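Local coordinates for putative tetrapyrrole (Corrin/porphyrin) methylase (Bacteroides fragilis, PDB 3FFY), which probably catalyses the S-adenosylmethionine-dependent 2'-O-methylation of the ribose of a cytidine in 16S ribosomal RNA, this chain being its C-terminal part, at residues F62-R76 with D101-I113. Residues are numbered along the deposited sequence; the frame is centred on the assembly and turned at random.
Sequences FAEYFGPERQVSVSR and DPRGEIVIVLAGI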
loop_
_atom_site.group_PDB
_atom_site.type_symbol
_atom_site.label_atom_id
_atom_site.label_comp_id
_atom_site.label_asym_id
_atom_site.label_seq_id
_atom_site.Cartn_x
_atom_site.Cartn_y
_atom_site.Cartn_z
ATOM N N PHE A 62 0.237 -17.190 -13.647
ATOM C CA PHE A 62 1.063 -16.005 -13.843
ATOM C C PHE A 62 2.561 -16.382 -13.712
ATOM O O PHE A 62 3.412 -15.961 -14.541
ATOM C CB PHE A 62 0.684 -14.897 -12.826
ATOM C CG PHE A 62 -0.542 -14.064 -13.197
ATOM C CD1 PHE A 62 -1.378 -14.403 -14.259
ATOM C CD2 PHE A 62 -0.871 -12.931 -12.441
ATOM C CE1 PHE A 62 -2.458 -13.624 -14.568
ATOM C CE2 PHE A 62 -1.930 -12.166 -12.761
ATOM C CZ PHE A 62 -2.742 -12.498 -13.800
ATOM N N ALA A 63 2.907 -17.170 -12.682
ATOM C CA ALA A 63 4.311 -17.606 -12.516
ATOM C C ALA A 63 4.724 -18.431 -13.713
ATOM O O ALA A 63 5.836 -18.307 -14.219
ATOM C CB ALA A 63 4.507 -18.430 -11.212
ATOM N N GLU A 64 3.838 -19.303 -14.177
ATOM C CA GLU A 64 4.213 -20.147 -15.314
ATOM C C GLU A 64 4.472 -19.291 -16.559
ATOM O O GLU A 64 5.452 -19.503 -17.250
ATOM C CB GLU A 64 3.148 -21.194 -15.579
ATOM C CG GLU A 64 2.965 -22.181 -14.462
ATOM C CD GLU A 64 1.811 -23.109 -14.729
ATOM O OE1 GLU A 64 1.021 -22.842 -15.644
ATOM O OE2 GLU A 64 1.669 -24.120 -14.051
ATOM N N TYR A 65 3.611 -18.305 -16.824
ATOM C CA TYR A 65 3.702 -17.453 -18.046
ATOM C C TYR A 65 4.660 -16.254 -17.944
ATOM O O TYR A 65 5.284 -15.874 -18.935
ATOM C CB TYR A 65 2.310 -16.903 -18.427
ATOM C CG TYR A 65 1.455 -17.879 -19.167
ATOM C CD1 TYR A 65 0.763 -18.880 -18.499
ATOM C CD2 TYR A 65 1.380 -17.834 -20.566
ATOM C CE1 TYR A 65 -0.005 -19.802 -19.198
ATOM C CE2 TYR A 65 0.604 -18.756 -21.285
ATOM C CZ TYR A 65 -0.084 -19.727 -20.599
ATOM O OH TYR A 65 -0.842 -20.605 -21.313
ATOM N N PHE A 66 4.758 -15.641 -16.775
ATOM C CA PHE A 66 5.573 -14.454 -16.630
ATOM C C PHE A 66 6.853 -14.701 -15.863
ATOM O O PHE A 66 7.752 -13.848 -15.879
ATOM C CB PHE A 66 4.760 -13.357 -15.956
ATOM C CG PHE A 66 3.482 -13.084 -16.655
ATOM C CD1 PHE A 66 3.484 -12.559 -17.942
ATOM C CD2 PHE A 66 2.278 -13.426 -16.083
ATOM C CE1 PHE A 66 2.292 -12.347 -18.617
ATOM C CE2 PHE A 66 1.075 -13.227 -16.757
ATOM C CZ PHE A 66 1.082 -12.684 -18.014
ATOM N N GLY A 67 6.936 -15.840 -15.172
ATOM C CA GLY A 67 8.131 -16.196 -14.403
ATOM C C GLY A 67 7.899 -15.966 -12.921
ATOM O O GLY A 67 7.308 -14.946 -12.552
ATOM N N PRO A 68 8.359 -16.899 -12.048
ATOM C CA PRO A 68 8.065 -16.774 -10.576
ATOM C C PRO A 68 8.672 -15.527 -9.896
ATOM O O PRO A 68 8.245 -15.118 -8.819
ATOM C CB PRO A 68 8.650 -18.064 -9.957
ATOM C CG PRO A 68 9.460 -18.699 -11.030
ATOM C CD PRO A 68 8.996 -18.174 -12.381
ATOM N N GLU A 69 9.659 -14.938 -10.546
ATOM C CA GLU A 69 10.365 -13.776 -10.002
ATOM C C GLU A 69 9.660 -12.450 -10.358
ATOM O O GLU A 69 10.055 -11.386 -9.873
ATOM C CB GLU A 69 11.832 -13.744 -10.488
ATOM C CG GLU A 69 12.279 -14.929 -11.386
ATOM C CD GLU A 69 11.512 -14.937 -12.746
ATOM O OE1 GLU A 69 10.737 -15.870 -12.993
ATOM O OE2 GLU A 69 11.647 -13.979 -13.549
ATOM N N ARG A 70 8.619 -12.496 -11.184
ATOM C CA ARG A 70 7.919 -11.258 -11.563
ATOM C C ARG A 70 7.253 -10.640 -10.360
ATOM O O ARG A 70 6.551 -11.318 -9.594
ATOM C CB ARG A 70 6.870 -11.502 -12.624
ATOM C CG ARG A 70 6.244 -10.228 -13.260
ATOM C CD ARG A 70 7.245 -9.461 -14.185
ATOM N NE ARG A 70 7.562 -10.151 -15.421
ATOM C CZ ARG A 70 6.822 -10.156 -16.543
ATOM N NH1 ARG A 70 7.247 -10.861 -17.587
ATOM N NH2 ARG A 70 5.671 -9.491 -16.645
ATOM N N GLN A 71 7.450 -9.334 -10.219
ATOM C CA GLN A 71 6.841 -8.579 -9.148
ATOM C C GLN A 71 5.342 -8.445 -9.323
ATOM O O GLN A 71 4.825 -8.263 -10.436
ATOM C CB GLN A 71 7.512 -7.209 -8.991
ATOM C CG GLN A 71 8.931 -7.253 -8.443
ATOM C CD GLN A 71 8.986 -7.734 -6.970
ATOM O OE1 GLN A 71 8.164 -7.330 -6.143
ATOM N NE2 GLN A 71 9.970 -8.563 -6.644
ATOM N N VAL A 72 4.638 -8.578 -8.189
ATOM C CA VAL A 72 3.215 -8.538 -8.148
ATOM C C VAL A 72 2.762 -7.971 -6.815
ATOM O O VAL A 72 3.526 -7.987 -5.805
ATOM C CB VAL A 72 2.659 -9.961 -8.309
ATOM C CG1 VAL A 72 3.160 -10.891 -7.134
ATOM C CG2 VAL A 72 1.120 -9.975 -8.498
ATOM N N SER A 73 1.535 -7.450 -6.801
ATOM C CA SER A 73 0.914 -6.870 -5.599
ATOM C C SER A 73 -0.531 -7.345 -5.617
ATOM O O SER A 73 -1.223 -7.144 -6.630
ATOM C CB SER A 73 0.900 -5.335 -5.689
ATOM O OG SER A 73 0.589 -4.744 -4.439
ATOM N N VAL A 74 -1.000 -7.900 -4.507
ATOM C CA VAL A 74 -2.387 -8.292 -4.406
ATOM C C VAL A 74 -3.008 -7.480 -3.270
ATOM O O VAL A 74 -2.454 -7.402 -2.146
ATOM C CB VAL A 74 -2.536 -9.821 -4.241
ATOM C CG1 VAL A 74 -3.991 -10.171 -3.821
ATOM C CG2 VAL A 74 -2.045 -10.548 -5.549
ATOM N N SER A 75 -4.102 -6.814 -3.600
ATOM C CA SER A 75 -4.705 -5.860 -2.711
ATOM C C SER A 75 -6.198 -6.083 -2.517
ATOM O O SER A 75 -6.971 -6.447 -3.437
ATOM C CB SER A 75 -4.510 -4.409 -3.207
ATOM O OG SER A 75 -3.148 -4.060 -3.192
ATOM N N ARG A 76 -6.601 -5.757 -1.306
ATOM C CA ARG A 76 -7.979 -5.789 -0.957
ATOM C C ARG A 76 -8.365 -4.447 -0.394
ATOM O O ARG A 76 -7.677 -3.869 0.462
ATOM C CB ARG A 76 -8.175 -6.904 0.055
ATOM C CG ARG A 76 -9.619 -7.150 0.358
ATOM C CD ARG A 76 -9.736 -8.152 1.425
ATOM N NE ARG A 76 -10.841 -7.761 2.276
ATOM C CZ ARG A 76 -10.753 -7.570 3.588
ATOM N NH1 ARG A 76 -9.596 -7.758 4.225
ATOM N NH2 ARG A 76 -11.834 -7.205 4.271
ATOM N N ASP A 101 -5.695 -18.649 2.737
ATOM C CA ASP A 101 -6.655 -18.342 1.685
ATOM C C ASP A 101 -6.940 -16.837 1.756
ATOM O O ASP A 101 -6.900 -16.254 2.829
ATOM C CB ASP A 101 -7.953 -19.184 1.862
ATOM C CG ASP A 101 -7.683 -20.675 2.246
ATOM O OD1 ASP A 101 -6.653 -21.269 1.850
ATOM O OD2 ASP A 101 -8.527 -21.261 2.953
ATOM N N PRO A 102 -7.198 -16.195 0.613
ATOM C CA PRO A 102 -7.493 -14.732 0.621
ATOM C C PRO A 102 -8.924 -14.354 0.918
ATOM O O PRO A 102 -9.814 -15.210 0.855
ATOM C CB PRO A 102 -7.176 -14.291 -0.805
ATOM C CG PRO A 102 -7.201 -15.569 -1.622
ATOM C CD PRO A 102 -6.806 -16.693 -0.724
ATOM N N ARG A 103 -9.154 -13.063 1.132
ATOM C CA ARG A 103 -10.298 -12.643 1.924
ATOM C C ARG A 103 -11.414 -11.815 1.284
ATOM O O ARG A 103 -12.405 -11.481 1.949
ATOM C CB ARG A 103 -9.796 -11.887 3.160
ATOM C CG ARG A 103 -10.776 -11.960 4.332
ATOM C CD ARG A 103 -10.073 -12.228 5.660
ATOM N NE ARG A 103 -10.059 -11.027 6.494
ATOM C CZ ARG A 103 -11.117 -10.555 7.170
ATOM N NH1 ARG A 103 -10.988 -9.444 7.903
ATOM N NH2 ARG A 103 -12.305 -11.179 7.125
ATOM N N GLY A 104 -11.295 -11.455 0.030
ATOM C CA GLY A 104 -12.404 -10.766 -0.572
ATOM C C GLY A 104 -12.032 -10.683 -1.989
ATOM O O GLY A 104 -10.984 -11.190 -2.364
ATOM N N GLU A 105 -12.876 -10.080 -2.792
ATOM C CA GLU A 105 -12.441 -9.733 -4.116
ATOM C C GLU A 105 -11.128 -8.938 -4.001
ATOM O O GLU A 105 -10.977 -8.046 -3.147
ATOM C CB GLU A 105 -13.494 -8.919 -4.875
ATOM C CG GLU A 105 -13.225 -8.874 -6.410
ATOM C CD GLU A 105 -13.494 -10.208 -7.119
ATOM O OE1 GLU A 105 -14.028 -11.190 -6.489
ATOM O OE2 GLU A 105 -13.148 -10.258 -8.334
ATOM N N ILE A 106 -10.169 -9.312 -4.840
ATOM C CA ILE A 106 -8.880 -8.654 -4.831
ATOM C C ILE A 106 -8.566 -8.075 -6.199
ATOM O O ILE A 106 -9.230 -8.370 -7.185
ATOM C CB ILE A 106 -7.756 -9.598 -4.338
ATOM C CG1 ILE A 106 -7.730 -10.924 -5.127
ATOM C CG2 ILE A 106 -7.962 -9.892 -2.827
ATOM C CD1 ILE A 106 -8.592 -12.084 -4.428
ATOM N N VAL A 107 -7.549 -7.233 -6.196
ATOM C CA VAL A 107 -6.956 -6.638 -7.360
ATOM C C VAL A 107 -5.534 -7.183 -7.377
ATOM O O VAL A 107 -4.839 -7.238 -6.328
ATOM C CB VAL A 107 -6.892 -5.053 -7.256
ATOM C CG1 VAL A 107 -6.282 -4.420 -8.522
ATOM C CG2 VAL A 107 -8.262 -4.452 -6.894
ATOM N N ILE A 108 -5.109 -7.629 -8.571
ATOM C CA ILE A 108 -3.770 -8.037 -8.818
ATOM C C ILE A 108 -3.113 -6.991 -9.702
ATOM O O ILE A 108 -3.624 -6.672 -10.795
ATOM C CB ILE A 108 -3.688 -9.435 -9.529
ATOM C CG1 ILE A 108 -4.546 -10.450 -8.772
ATOM C CG2 ILE A 108 -2.182 -9.874 -9.678
ATOM C CD1 ILE A 108 -4.772 -11.835 -9.504
ATOM N N VAL A 109 -1.990 -6.459 -9.218
ATOM C CA VAL A 109 -1.160 -5.522 -9.997
ATOM C C VAL A 109 0.144 -6.229 -10.290
ATOM O O VAL A 109 0.930 -6.523 -9.375
ATOM C CB VAL A 109 -0.910 -4.199 -9.256
ATOM C CG1 VAL A 109 -0.107 -3.167 -10.164
ATOM C CG2 VAL A 109 -2.248 -3.625 -8.852
ATOM N N LEU A 110 0.331 -6.562 -11.568
ATOM C CA LEU A 110 1.433 -7.371 -12.065
ATOM C C LEU A 110 2.404 -6.483 -12.864
ATOM O O LEU A 110 2.019 -5.773 -13.784
ATOM C CB LEU A 110 0.883 -8.460 -13.008
ATOM C CG LEU A 110 1.877 -9.514 -13.560
ATOM C CD1 LEU A 110 2.553 -10.418 -12.436
ATOM C CD2 LEU A 110 1.192 -10.348 -14.698
ATOM N N ALA A 111 3.665 -6.569 -12.506
ATOM C CA ALA A 111 4.752 -5.886 -13.215
ATOM C C ALA A 111 4.838 -6.397 -14.637
ATOM O O ALA A 111 4.643 -7.604 -14.911
ATOM C CB ALA A 111 6.116 -6.080 -12.448
ATOM N N GLY A 112 5.075 -5.478 -15.560
ATOM C CA GLY A 112 5.351 -5.894 -16.933
ATOM C C GLY A 112 6.770 -6.423 -17.137
ATOM O O GLY A 112 7.576 -6.478 -16.211
ATOM N N ILE A 113 7.088 -6.756 -18.383
ATOM C CA ILE A 113 8.431 -7.172 -18.786
ATOM C C ILE A 113 9.282 -5.923 -18.972
ATOM O O ILE A 113 10.318 -5.805 -18.312
ATOM C CB ILE A 113 8.323 -8.021 -20.112
ATOM C CG1 ILE A 113 9.515 -8.962 -20.351
ATOM C CG2 ILE A 113 8.131 -7.112 -21.291
ATOM C CD1 ILE A 113 9.272 -10.046 -21.515
#
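The carbonyl oxygen of A111 receives R70 NH2 at 2.8 Å, in a bond fairly straight at the hydrogen (161°). The oxygen lies at the edge of the guanidinium, close to its plane, whereas the donor is tilted 24° from the carbonyl plane. Bends at chi2 and chi3 fold the R70 chain back over its own helix end, and the guanidinium has F66 CB over the centre of one face and the backbone N of I113 over the rim of the other. One residue on, strand 71-76 pairs antiparallel with strand 106-110. A111 N donates to Q71 O, and the hydrogen-bonded pairs S73-V109 and S75-V107 each exchange two bonds; V109 N to S73 O is almost linear. The face bearing V72, V74, I108 and L110 turns to helix 55-66. L110 makes the most extensive contact: with CG anti to the backbone N (chi1 -175°), its CD2 methyl sits in the angle between two rings, over a face of F66 (3.8 Å to the centroid) and a face of F62 (4.3 Å), while CD1 rests on R70 CG. I108 CG2 meets the F62 ring at its edge, 3.8 Å from CE2, and packs at 3.5 Å against V72 CG2. This pairing joins the central strand 106-110 of a mixed sheet to its neighbour 71-77 in the C-terminal part of an RsmI-family methyltransferase. Strand 45-50 flanks 106-110 and 82-87 flanks 71-77, where E84 forms a salt bridge with R76; helix 6-12 covers the S75, V107 and V109 face, and F62 reaches F48 and helix 32-38 on the opposite one.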